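Local coordinates for protein Cel44C (Paenibacillus polymyxa, PDB 3ZQ9) that probably catalyses endo-hydrolysis of beta-1,4-glucan backbones in xyloglucan and cellulose, through the family 44 glycoside hydrolase part of a longer multidomain enzyme, at residues Thr30-Ala35 with Asn389-Lys394; Val283-Glu288 with Tyr359-Glu364; Asn365-Gly370 with Trp478-Asn483; Asp461-Leu466 with Gly498-Tyr503. The protein carries 2 engineered substitutions. All coordinates share one frame; numbering follows the deposited sequence. Where two conformers were deposited one is given.

Contact 1: residues Thr30-Ala35 with Asn389-Lys394. With NOY ((2R,3S,4R,5R)-5-(hydroxymethyl)piperidine-2,3,4-triol), chain B; BGC (beta-D-glucopyranose), chain C; EDO (1,2-ethanediol), chain H.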
# COMPACT_ATOMS: atom_id res chain seq x y z
N THR A 30 4.70 1.83 -3.88
CA THR A 30 4.21 3.18 -3.79
C THR A 30 3.08 3.43 -4.79
O THR A 30 2.80 2.59 -5.66
CB THR A 30 5.37 4.19 -4.00
OG1 THR A 30 4.94 5.51 -3.60
CG2 THR A 30 5.88 4.13 -5.47
N ASN A 31 2.41 4.57 -4.61
CA ASN A 31 1.44 5.09 -5.57
C ASN A 31 2.20 6.09 -6.42
O ASN A 31 2.76 5.72 -7.44
CB ASN A 31 0.29 5.75 -4.82
CG ASN A 31 -0.69 4.69 -4.33
OD1 ASN A 31 -1.57 4.27 -5.06
ND2 ASN A 31 -0.51 4.22 -3.10
N GLN A 32 2.35 7.31 -5.95
CA GLN A 32 3.23 8.28 -6.65
C GLN A 32 4.67 7.87 -6.54
O GLN A 32 5.15 7.55 -5.45
CB GLN A 32 3.09 9.69 -6.05
CG GLN A 32 1.65 10.23 -6.03
CD GLN A 32 0.94 9.93 -4.70
OE1 GLN A 32 1.31 9.01 -3.99
NE2 GLN A 32 -0.03 10.78 -4.31
N ASP A 33 5.42 7.90 -7.66
CA ASP A 33 6.86 7.65 -7.59
C ASP A 33 7.50 8.77 -6.75
O ASP A 33 7.04 9.91 -6.80
CB ASP A 33 7.46 7.69 -9.00
CG ASP A 33 6.97 6.53 -9.85
OD1 ASP A 33 6.94 5.39 -9.33
OD2 ASP A 33 6.60 6.74 -11.01
N LEU A 34 8.50 8.41 -5.94
CA LEU A 34 9.16 9.39 -5.07
C LEU A 34 10.43 9.90 -5.77
O LEU A 34 10.32 10.39 -6.90
CB LEU A 34 9.40 8.78 -3.67
CG LEU A 34 8.13 8.26 -2.96
CD1 LEU A 34 8.44 7.55 -1.61
CD2 LEU A 34 7.12 9.40 -2.72
N ALA A 35 11.61 9.81 -5.15
CA ALA A 35 12.82 10.40 -5.74
C ALA A 35 13.33 9.57 -6.92
O ALA A 35 14.01 10.11 -7.80
CB ALA A 35 13.91 10.53 -4.69
N ASN A 389 1.48 0.15 -0.42
CA ASN A 389 1.86 1.26 -1.31
C ASN A 389 1.65 2.58 -0.56
O ASN A 389 0.53 2.93 -0.20
CB ASN A 389 0.98 1.24 -2.59
CG ASN A 389 1.06 -0.08 -3.37
OD1 ASN A 389 1.80 -0.19 -4.40
ND2 ASN A 389 0.34 -1.08 -2.93
N TYR A 390 2.74 3.29 -0.32
CA TYR A 390 2.66 4.61 0.30
C TYR A 390 1.86 5.56 -0.62
O TYR A 390 1.89 5.42 -1.85
CB TYR A 390 4.08 5.11 0.43
CG TYR A 390 4.20 6.53 0.86
CD1 TYR A 390 3.88 6.90 2.15
CD2 TYR A 390 4.66 7.50 -0.02
CE1 TYR A 390 4.00 8.27 2.56
CE2 TYR A 390 4.80 8.85 0.38
CZ TYR A 390 4.45 9.19 1.68
OH TYR A 390 4.52 10.48 2.16
N TRP A 391 1.13 6.48 0.00
CA TRP A 391 0.42 7.55 -0.76
C TRP A 391 0.93 8.92 -0.24
O TRP A 391 0.90 9.16 0.95
CB TRP A 391 -1.11 7.45 -0.56
CG TRP A 391 -1.80 8.50 -1.39
CD1 TRP A 391 -2.00 9.81 -1.02
CD2 TRP A 391 -2.36 8.34 -2.69
NE1 TRP A 391 -2.62 10.50 -2.05
CE2 TRP A 391 -2.84 9.62 -3.09
CE3 TRP A 391 -2.48 7.26 -3.57
CZ2 TRP A 391 -3.46 9.84 -4.34
CZ3 TRP A 391 -3.11 7.49 -4.84
CH2 TRP A 391 -3.55 8.77 -5.22
N LYS A 392 1.40 9.79 -1.13
CA LYS A 392 1.89 11.11 -0.76
C LYS A 392 0.73 12.04 -0.35
O LYS A 392 -0.00 12.50 -1.22
CB LYS A 392 2.59 11.76 -1.97
CG LYS A 392 3.84 11.04 -2.46
CD LYS A 392 4.43 11.81 -3.66
CE LYS A 392 5.10 13.10 -3.22
NZ LYS A 392 5.54 13.86 -4.49
N LEU A 393 0.62 12.35 0.95
CA LEU A 393 -0.39 13.29 1.39
C LEU A 393 0.12 14.73 1.24
O LEU A 393 -0.65 15.67 1.32
CB LEU A 393 -0.75 13.07 2.86
CG LEU A 393 -1.48 11.75 3.13
CD1 LEU A 393 -1.65 11.61 4.62
CD2 LEU A 393 -2.83 11.69 2.37
N LYS A 394 1.42 14.88 1.07
CA LYS A 394 2.02 16.20 0.88
C LYS A 394 2.68 16.18 -0.50
O LYS A 394 3.45 15.27 -0.80
CB LYS A 394 3.06 16.39 1.98
CG LYS A 394 3.96 17.57 1.85
CD LYS A 394 4.36 17.99 3.24
CE LYS A 394 5.34 19.11 3.29
NZ LYS A 394 6.26 18.71 4.40
O4 NOY B . -5.69 11.50 -2.59
C4 NOY B . -6.64 10.57 -2.04
C3 NOY B . -6.70 9.28 -2.88
O3 NOY B . -7.10 9.54 -4.22
C2 NOY B . -7.72 8.31 -2.24
N NOY B . -7.39 8.00 -0.83
C7 NOY B . -7.18 9.20 0.02
C5 NOY B . -6.16 10.14 -0.64
C6 NOY B . -5.82 11.33 0.25
O2 NOY B . -7.82 7.10 -2.99
O6 NOY B . -7.01 12.05 0.61
C2 BGC C . -5.44 13.76 -3.36
C3 BGC C . -5.75 14.67 -4.54
C4 BGC C . -5.38 13.92 -5.83
C5 BGC C . -6.16 12.61 -5.98
C6 BGC C . -5.69 11.85 -7.22
C1 BGC C . -6.15 12.42 -3.57
O2 BGC C . -5.98 14.26 -2.16
O3 BGC C . -4.94 15.87 -4.43
O4 BGC C . -5.52 14.78 -6.95
O5 BGC C . -5.85 11.84 -4.81
O6 BGC C . -6.44 10.64 -7.34
C1 EDO H . 0.49 7.63 -10.85
O1 EDO H . 0.82 8.63 -9.86
C2 EDO H . 1.18 6.32 -10.47
O2 EDO H . 2.57 6.52 -10.75
O HOH W 1 7.52 12.48 -5.83
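Gln32 meets both Trp391 and the backbone of Lys392. Its OE1 accepts from Lys392 N at 3.0 Å in an almost straight bond, 176° at the hydrogen. The Gln32 side chain bends at chi2 (93°), which carries the amide over the indole. NE2 sits 3.3 Å above the Trp391 plane, toward the ring's rim. The opposite face of the indole is covered by C3 of the bound piperidine-triol, so Gln32 backs a wall of the sugar-binding cleft. Lys392 runs its aliphatic part past Gln32 and Leu34, with its CD 3.5 Å from Gln32 CB. Its NZ bonds to Gly396 O and, through a water, to Asp33 O.

Asn31 grips Tyr390 O with two donors, its N at 2.9 Å and its ND2 at 3.0 Å. ND2 approaches from above the carbonyl plane. ND2 also reaches Thr357 O, and OD1 accepts from Arg44, which together fix the amide. Asn31 CG lies at the indole edge, 3.2 Å from Trp391 CE3.

Thr30 pairs in parallel with Tyr390, joining the first and last strands of the TIM barrel. Strands 42-45 and 353-359 adjoin this seam, and helix 399-409 packs on Leu34 and Tyr390.

Contact 2: residues Val283-Glu288 with Tyr359-Glu364. With NOY ((2R,3S,4R,5R)-5-(hydroxymethyl)piperidine-2,3,4-triol), chain B.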
# COMPACT_ATOMS: atom_id res chain seq x y z
N VAL A 283 -7.09 -2.81 1.40
CA VAL A 283 -7.51 -1.68 2.26
C VAL A 283 -6.56 -0.50 2.16
O VAL A 283 -5.38 -0.64 1.83
CB VAL A 283 -7.64 -2.07 3.75
CG1 VAL A 283 -8.68 -3.18 3.92
CG2 VAL A 283 -6.29 -2.54 4.36
N HIS A 284 -7.09 0.68 2.52
CA HIS A 284 -6.28 1.89 2.75
C HIS A 284 -6.28 2.17 4.25
O HIS A 284 -7.27 1.93 4.93
CB HIS A 284 -6.95 3.06 2.00
CG HIS A 284 -6.93 2.88 0.52
ND1 HIS A 284 -7.61 3.70 -0.35
CD2 HIS A 284 -6.34 1.92 -0.24
CE1 HIS A 284 -7.41 3.27 -1.59
NE2 HIS A 284 -6.63 2.20 -1.55
N TRP A 285 -5.15 2.63 4.77
CA TRP A 285 -5.01 2.81 6.22
C TRP A 285 -4.28 4.12 6.45
O TRP A 285 -3.07 4.19 6.34
CB TRP A 285 -4.22 1.63 6.79
CG TRP A 285 -3.93 1.73 8.29
CD1 TRP A 285 -2.73 2.06 8.88
CD2 TRP A 285 -4.86 1.52 9.35
NE1 TRP A 285 -2.86 2.04 10.24
CE2 TRP A 285 -4.14 1.70 10.57
CE3 TRP A 285 -6.22 1.14 9.41
CZ2 TRP A 285 -4.74 1.52 11.82
CZ3 TRP A 285 -6.82 1.00 10.69
CH2 TRP A 285 -6.08 1.19 11.86
N TYR A 286 -5.03 5.14 6.85
CA TYR A 286 -4.42 6.39 7.25
C TYR A 286 -4.67 6.51 8.74
O TYR A 286 -5.82 6.59 9.17
CB TYR A 286 -5.07 7.55 6.52
CG TYR A 286 -4.72 7.56 5.06
CD1 TYR A 286 -3.49 8.05 4.63
CD2 TYR A 286 -5.63 7.09 4.09
CE1 TYR A 286 -3.16 8.11 3.27
CE2 TYR A 286 -5.29 7.10 2.73
CZ TYR A 286 -4.07 7.65 2.33
OH TYR A 286 -3.74 7.71 0.98
N PRO A 287 -3.60 6.43 9.54
CA PRO A 287 -3.78 6.43 11.01
C PRO A 287 -4.68 7.60 11.46
O PRO A 287 -4.55 8.73 10.97
CB PRO A 287 -2.36 6.69 11.49
CG PRO A 287 -1.51 5.88 10.50
CD PRO A 287 -2.21 6.16 9.14
N GLU A 288 -5.57 7.31 12.41
CA GLU A 288 -6.34 8.36 13.12
C GLU A 288 -5.63 8.76 14.41
O GLU A 288 -6.07 9.66 15.11
CB GLU A 288 -7.74 7.79 13.46
CG GLU A 288 -8.61 7.58 12.23
CD GLU A 288 -9.35 8.82 11.80
OE1 GLU A 288 -9.07 9.94 12.29
OE2 GLU A 288 -10.23 8.68 10.94
N TYR A 359 -1.36 4.25 2.36
CA TYR A 359 -1.15 4.58 3.78
C TYR A 359 -0.11 5.68 3.85
O TYR A 359 0.65 5.88 2.90
CB TYR A 359 -0.67 3.35 4.59
CG TYR A 359 0.73 2.87 4.29
CD1 TYR A 359 1.00 2.03 3.16
CD2 TYR A 359 1.77 3.19 5.14
CE1 TYR A 359 2.31 1.57 2.93
CE2 TYR A 359 3.08 2.75 4.92
CZ TYR A 359 3.34 1.92 3.82
OH TYR A 359 4.63 1.48 3.64
N SER A 360 -0.08 6.37 4.98
CA SER A 360 0.94 7.37 5.26
C SER A 360 0.85 7.64 6.72
O SER A 360 -0.26 7.61 7.30
CB SER A 360 0.63 8.68 4.53
OG SER A 360 1.51 9.70 5.03
N TYR A 361 2.01 7.90 7.32
CA TYR A 361 2.07 8.24 8.74
C TYR A 361 2.37 9.73 8.88
O TYR A 361 2.59 10.22 10.00
CB TYR A 361 3.15 7.38 9.46
CG TYR A 361 2.54 6.03 9.75
CD1 TYR A 361 2.26 5.13 8.70
CD2 TYR A 361 2.16 5.68 11.07
CE1 TYR A 361 1.61 3.92 8.94
CE2 TYR A 361 1.49 4.45 11.33
CZ TYR A 361 1.21 3.59 10.26
OH TYR A 361 0.53 2.40 10.48
N GLY A 362 2.36 10.46 7.77
CA GLY A 362 2.58 11.94 7.84
C GLY A 362 4.04 12.29 8.20
O GLY A 362 4.93 11.43 8.16
N GLY A 363 4.28 13.55 8.57
CA GLY A 363 5.66 14.00 8.87
C GLY A 363 6.62 13.67 7.72
O GLY A 363 7.78 13.23 7.97
N GLU A 364 6.18 13.92 6.49
CA GLU A 364 6.90 13.50 5.27
C GLU A 364 8.33 14.07 5.18
O GLU A 364 9.19 13.47 4.58
CB GLU A 364 6.14 14.00 4.04
CG GLU A 364 4.78 13.34 3.95
CD GLU A 364 3.64 14.05 4.75
OE1 GLU A 364 3.87 15.04 5.50
OE2 GLU A 364 2.49 13.59 4.61
O4 NOY B . -5.69 11.50 -2.59
C4 NOY B . -6.64 10.57 -2.04
C3 NOY B . -6.70 9.28 -2.88
O3 NOY B . -7.10 9.54 -4.22
C2 NOY B . -7.72 8.31 -2.24
N NOY B . -7.39 8.00 -0.83
C7 NOY B . -7.18 9.20 0.02
C5 NOY B . -6.16 10.14 -0.64
C6 NOY B . -5.82 11.33 0.25
O2 NOY B . -7.82 7.10 -2.99
O6 NOY B . -7.01 12.05 0.61
O HOH W 2 -0.94 2.44 12.79
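The carbonyl of Trp285 packs on Tyr359. Its O lies 3.1 Å from Tyr359 CB and also receives a CA-H...O contact from Tyr359 CA. This buried oxygen has no conventional partner in the model. The indole edge turns to Tyr361: one water accepts from Trp285 NE1 at 3.2 Å and bonds to Tyr361 OH at 2.7 Å. Both the water and the hydroxyl lie in the indole plane.

Tyr286 follows. Its CG lies opposite the carbonyl carbon (chi1 -70°), which lays one face of the phenol ring over Tyr359 CA. Tyr286 CE1 is 4.0 Å from Ser360 CB. The phenol OH is hydrogen-bonded to Glu358 OE1, an atom that also bonds the piperidine-triol. The same OH comes within 3.8 Å of C5 of that ligand. This is the C-terminal mouth of a TIM barrel, where both segments leave neighbouring strands 280-285 and 353-359, and Tyr286 reaches the bound ligand. With a phenylalanine in this position the ring packing could remain, but Glu358 would probably lose a bonding partner that helps to orient it beside the ligand.

Pro287 crosses Tyr361 at about a right angle. Its CG makes a CH-pi contact, 3.6 Å from the centroid of the Tyr361 ring and 19° off the normal. Its CD meets Ser360 O at 3.0 Å, another buried oxygen without a hydrogen-bond partner in the model. Residues 359-364 continue in an ST turn, in which Ser360 OG accepts from Gly362 N.

Contact 3: residues Asn365-Gly370 with Trp478-Asn483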
# COMPACT_ATOMS: atom_id res chain seq x y z
N ASN A 365 8.50 15.28 5.72
CA ASN A 365 9.78 15.93 5.73
C ASN A 365 10.29 16.14 7.15
O ASN A 365 11.05 17.09 7.43
CB ASN A 365 9.68 17.25 4.94
CG ASN A 365 9.50 16.99 3.46
OD1 ASN A 365 8.43 17.31 2.87
ND2 ASN A 365 10.45 16.32 2.87
N ASP A 366 9.91 15.24 8.05
CA ASP A 366 10.40 15.29 9.44
C ASP A 366 10.99 13.95 9.86
O ASP A 366 10.54 12.90 9.42
CB ASP A 366 9.23 15.61 10.37
CG ASP A 366 9.69 15.89 11.81
OD1 ASP A 366 10.29 16.98 11.99
OD2 ASP A 366 9.44 15.04 12.72
N ILE A 367 12.02 13.99 10.72
CA ILE A 367 12.61 12.76 11.18
C ILE A 367 11.56 11.80 11.77
O ILE A 367 11.66 10.59 11.57
CB ILE A 367 13.77 13.06 12.21
CG1 ILE A 367 14.44 11.75 12.67
CG2 ILE A 367 13.22 13.85 13.45
CD1 ILE A 367 15.04 10.91 11.53
N SER A 368 10.53 12.33 12.43
CA SER A 368 9.49 11.45 12.99
C SER A 368 8.79 10.61 11.92
O SER A 368 8.40 9.46 12.20
CB SER A 368 8.45 12.24 13.80
OG SER A 368 7.67 13.19 13.02
N GLY A 369 8.58 11.20 10.74
CA GLY A 369 7.91 10.47 9.61
C GLY A 369 8.87 9.40 9.08
O GLY A 369 8.45 8.31 8.66
N GLY A 370 10.16 9.71 9.05
CA GLY A 370 11.18 8.73 8.60
C GLY A 370 11.26 7.52 9.54
O GLY A 370 11.25 6.35 9.12
N TRP A 478 24.86 1.97 8.04
CA TRP A 478 24.37 3.11 7.24
C TRP A 478 23.18 3.67 7.98
O TRP A 478 22.45 2.92 8.66
CB TRP A 478 23.91 2.61 5.87
CG TRP A 478 25.02 2.23 4.90
CD1 TRP A 478 25.61 3.05 3.93
CD2 TRP A 478 25.64 0.95 4.77
NE1 TRP A 478 26.56 2.30 3.22
CE2 TRP A 478 26.59 1.02 3.71
CE3 TRP A 478 25.47 -0.26 5.43
CZ2 TRP A 478 27.37 -0.07 3.30
CZ3 TRP A 478 26.27 -1.38 5.01
CH2 TRP A 478 27.20 -1.26 3.95
N GLY A 479 22.94 4.98 7.93
CA GLY A 479 21.79 5.47 8.65
C GLY A 479 21.36 6.86 8.27
O GLY A 479 22.00 7.50 7.44
N PHE A 480 20.25 7.29 8.85
CA PHE A 480 19.81 8.68 8.71
C PHE A 480 19.31 9.14 10.06
O PHE A 480 19.07 8.31 10.96
CB PHE A 480 18.73 8.84 7.62
CG PHE A 480 17.40 8.18 7.93
CD1 PHE A 480 16.47 8.82 8.75
CD2 PHE A 480 17.08 6.93 7.37
CE1 PHE A 480 15.19 8.22 9.03
CE2 PHE A 480 15.84 6.31 7.64
CZ PHE A 480 14.89 6.96 8.45
N ASP A 481 19.23 10.46 10.22
CA ASP A 481 18.88 11.05 11.49
C ASP A 481 18.26 12.44 11.24
O ASP A 481 17.97 12.77 10.07
CB ASP A 481 20.08 11.03 12.45
CG ASP A 481 21.19 12.03 12.06
OD1 ASP A 481 21.05 12.76 11.08
OD2 ASP A 481 22.23 12.06 12.79
N LYS A 482 18.08 13.23 12.29
CA LYS A 482 17.46 14.56 12.22
C LYS A 482 18.34 15.54 11.42
O LYS A 482 17.86 16.58 10.95
CB LYS A 482 17.19 15.06 13.66
CG LYS A 482 16.25 16.26 13.83
CD LYS A 482 16.21 16.73 15.31
CE LYS A 482 15.20 17.90 15.45
NZ LYS A 482 15.46 18.81 16.62
N ASN A 483 19.61 15.21 11.26
CA ASN A 483 20.56 16.13 10.63
C ASN A 483 20.66 15.95 9.12
O ASN A 483 20.95 16.92 8.42
CB ASN A 483 21.96 15.95 11.24
CG ASN A 483 21.97 16.25 12.72
OD1 ASN A 483 21.51 17.30 13.15
ND2 ASN A 483 22.48 15.31 13.52
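Ile367 and Phe480 meet where the first turn of helix 367-382, from the TIM barrel, packs against strand 474-481 of the beta-sandwich domain. The contact is thus part of the interface between the two domains. Ile367 CD1 approaches the edge of the Phe480 ring, 3.7 Å from CE1. Ile367 CD1 also lies 3.6 Å from Asp481 C. On the other branch, Ile367 CG2 touches Lys482 CG at 3.9 Å in the lysine conformer given. CG1 points away from the backbone N of Ile367 (chi1 -178°), which extends the longer branch to the strand.

Phe480 also comes close to the helix backbone. Gly370 O lies in the plane of the ring, 3.8 Å from Phe480 CZ. Glycine suits this position, since a CB there would fall 2.9 Å from Phe480 CE1, too close for packing. Farther out, Ala403 and Leu407 of helix 399-409 cover Phe480, and Tyr400 touches Ile367.

The start of the helix is set by Asp366 at the N-cap. Its OD2 accepts from Ser368 N at 2.9 Å and from Ser368 OG at 2.6 Å. Ser368 OG is also bonded to Arg309. On the strand side, Tyr400 OH bonds to Asp481 O. An Asx turn then leads the chain away: Asn483 N donates to Asp481 OD1 at 2.8 Å, approaching from above the carboxylate plane.

Contact 4: residues Asp461-Leu466 with Gly498-Tyr503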
# COMPACT_ATOMS: atom_id res chain seq x y z
N ASP A 461 22.53 2.55 24.36
CA ASP A 461 23.51 1.59 23.84
C ASP A 461 22.75 0.30 23.59
O ASP A 461 22.13 -0.23 24.50
CB ASP A 461 24.65 1.34 24.84
CG ASP A 461 25.61 2.52 24.95
OD1 ASP A 461 25.62 3.42 24.08
OD2 ASP A 461 26.37 2.56 25.95
N ALA A 462 22.76 -0.18 22.35
CA ALA A 462 22.00 -1.39 22.00
C ALA A 462 23.00 -2.52 22.09
O ALA A 462 24.01 -2.50 21.38
CB ALA A 462 21.43 -1.28 20.55
N GLN A 463 22.74 -3.49 22.97
CA GLN A 463 23.58 -4.65 23.13
C GLN A 463 22.93 -5.78 22.34
O GLN A 463 21.84 -6.23 22.71
CB GLN A 463 23.64 -4.97 24.62
CG GLN A 463 24.44 -6.17 25.02
CD GLN A 463 24.22 -6.47 26.47
OE1 GLN A 463 24.53 -5.65 27.33
NE2 GLN A 463 23.60 -7.62 26.75
N PHE A 464 23.57 -6.21 21.26
CA PHE A 464 22.98 -7.21 20.38
C PHE A 464 23.53 -8.57 20.73
O PHE A 464 24.73 -8.70 20.86
CB PHE A 464 23.33 -6.93 18.93
CG PHE A 464 22.67 -5.70 18.36
CD1 PHE A 464 23.27 -4.45 18.52
CD2 PHE A 464 21.46 -5.80 17.67
CE1 PHE A 464 22.67 -3.29 17.97
CE2 PHE A 464 20.84 -4.64 17.12
CZ PHE A 464 21.46 -3.40 17.28
N ASP A 465 22.65 -9.55 20.87
CA ASP A 465 23.09 -10.92 21.07
C ASP A 465 22.55 -11.71 19.90
O ASP A 465 21.35 -11.76 19.69
CB ASP A 465 22.60 -11.49 22.40
CG ASP A 465 22.89 -12.99 22.52
OD1 ASP A 465 24.04 -13.37 22.83
OD2 ASP A 465 21.96 -13.78 22.30
N LEU A 466 23.46 -12.31 19.13
CA LEU A 466 23.10 -12.97 17.87
C LEU A 466 23.20 -14.50 17.97
O LEU A 466 24.18 -15.03 18.51
CB LEU A 466 24.00 -12.51 16.73
CG LEU A 466 24.32 -11.02 16.66
CD1 LEU A 466 25.39 -10.82 15.61
CD2 LEU A 466 23.02 -10.22 16.33
N GLY A 498 32.11 -13.48 20.31
CA GLY A 498 31.08 -14.41 20.75
C GLY A 498 29.68 -14.03 20.24
O GLY A 498 28.68 -14.26 20.93
N ASN A 499 29.61 -13.49 19.03
CA ASN A 499 28.30 -13.07 18.45
C ASN A 499 27.52 -12.05 19.30
O ASN A 499 26.28 -12.02 19.32
CB ASN A 499 27.44 -14.28 18.02
CG ASN A 499 27.73 -14.71 16.60
OD1 ASN A 499 28.52 -14.06 15.91
ND2 ASN A 499 27.10 -15.80 16.15
N ARG A 500 28.27 -11.22 20.01
CA ARG A 500 27.66 -10.10 20.71
C ARG A 500 28.42 -8.83 20.36
O ARG A 500 29.65 -8.85 20.22
CB ARG A 500 27.70 -10.31 22.21
CG ARG A 500 26.93 -11.53 22.68
CD ARG A 500 27.29 -11.88 24.14
NE ARG A 500 26.43 -11.22 25.14
CZ ARG A 500 26.71 -10.05 25.74
NH1 ARG A 500 27.82 -9.38 25.43
NH2 ARG A 500 25.87 -9.55 26.64
N PHE A 501 27.69 -7.73 20.24
CA PHE A 501 28.31 -6.41 20.05
C PHE A 501 27.35 -5.34 20.57
O PHE A 501 26.14 -5.58 20.78
CB PHE A 501 28.74 -6.17 18.58
CG PHE A 501 27.59 -5.90 17.66
CD1 PHE A 501 26.87 -6.96 17.10
CD2 PHE A 501 27.18 -4.59 17.41
CE1 PHE A 501 25.75 -6.73 16.25
CE2 PHE A 501 26.07 -4.34 16.57
CZ PHE A 501 25.37 -5.42 15.99
N THR A 502 27.92 -4.16 20.81
CA THR A 502 27.15 -3.03 21.31
C THR A 502 27.32 -1.88 20.31
O THR A 502 28.40 -1.70 19.74
CB THR A 502 27.65 -2.64 22.72
OG1 THR A 502 27.20 -3.62 23.67
CG2 THR A 502 27.15 -1.25 23.16
N TYR A 503 26.24 -1.13 20.07
CA TYR A 503 26.39 0.05 19.20
C TYR A 503 25.48 1.12 19.76
O TYR A 503 24.33 0.82 20.12
CB TYR A 503 25.96 -0.31 17.77
CG TYR A 503 26.49 0.59 16.69
CD1 TYR A 503 27.77 0.40 16.20
CD2 TYR A 503 25.71 1.64 16.16
CE1 TYR A 503 28.30 1.22 15.18
CE2 TYR A 503 26.22 2.46 15.14
CZ TYR A 503 27.51 2.25 14.66
OH TYR A 503 28.03 3.01 13.62
O HOH W 3 25.80 -14.73 21.19
O HOH W 4 25.34 -17.63 17.53
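Phe464 and Phe501 exchange two backbone hydrogen bonds, the shorter from Phe464 N to Phe501 O at 2.7 Å. Ala462 and Tyr503 form a second hydrogen-bonded pair. Leu466 N extends the ladder to Asn499 O at 2.8 Å. On the face bearing Gln463 and Thr502, Asp465 OD1 and Arg500 NE make, in the conformer given, a long, weak salt bridge of 4.0 Å.

The ladder is antiparallel, with the short strand axes at 161°. Strand 500-505 is an outermost strand of the beta-sandwich domain, whose sheet also takes in strand 8-22 next to strand 460-467.

On the face that bears Phe464, Phe501 and Tyr503, the two phenylalanine rings are nearly parallel (12°) but offset, with little overlap. Phe501 CG sits between its backbone N and carbonyl carbon (chi1 74°), which brings the ring against Phe464. The centroids are 4.7 Å apart, and Phe464 CD1 comes within 3.4 Å of Phe501 CE2. Phe464 CB makes a CH-pi contact over a face of the Phe501 ring. Replacing Phe501 with alanine would probably leave the Phe464 ring without this neighbour and open a gap beside Ile493 and Leu515. Leu466 CD1 meets the edge of the Phe501 ring, 4.2 Å from CE1.

Overall arrangement
From the N terminus, the chain passes through strand 8-22 of the beta domain and enters the barrel. Residues 30-35 open contact 1, which closes at 389-394 and joins the first and last barrel strands. Contact 2, nested inside that loop, opens at 283-288, closes at 359-364 and links the exits of two neighbouring strands. The two touch through Trp391 and Tyr359, and both reach the piperidine-triol. Contact 3 opens directly afterwards at 365-370, crosses contact 1 and closes at 478-483, tying the barrel to the beta domain. Contact 4 runs from 461-466 to 498-503, crosses contact 3 and pairs two strands of that domain. Its centre lies about 35 Å from that of contact 1.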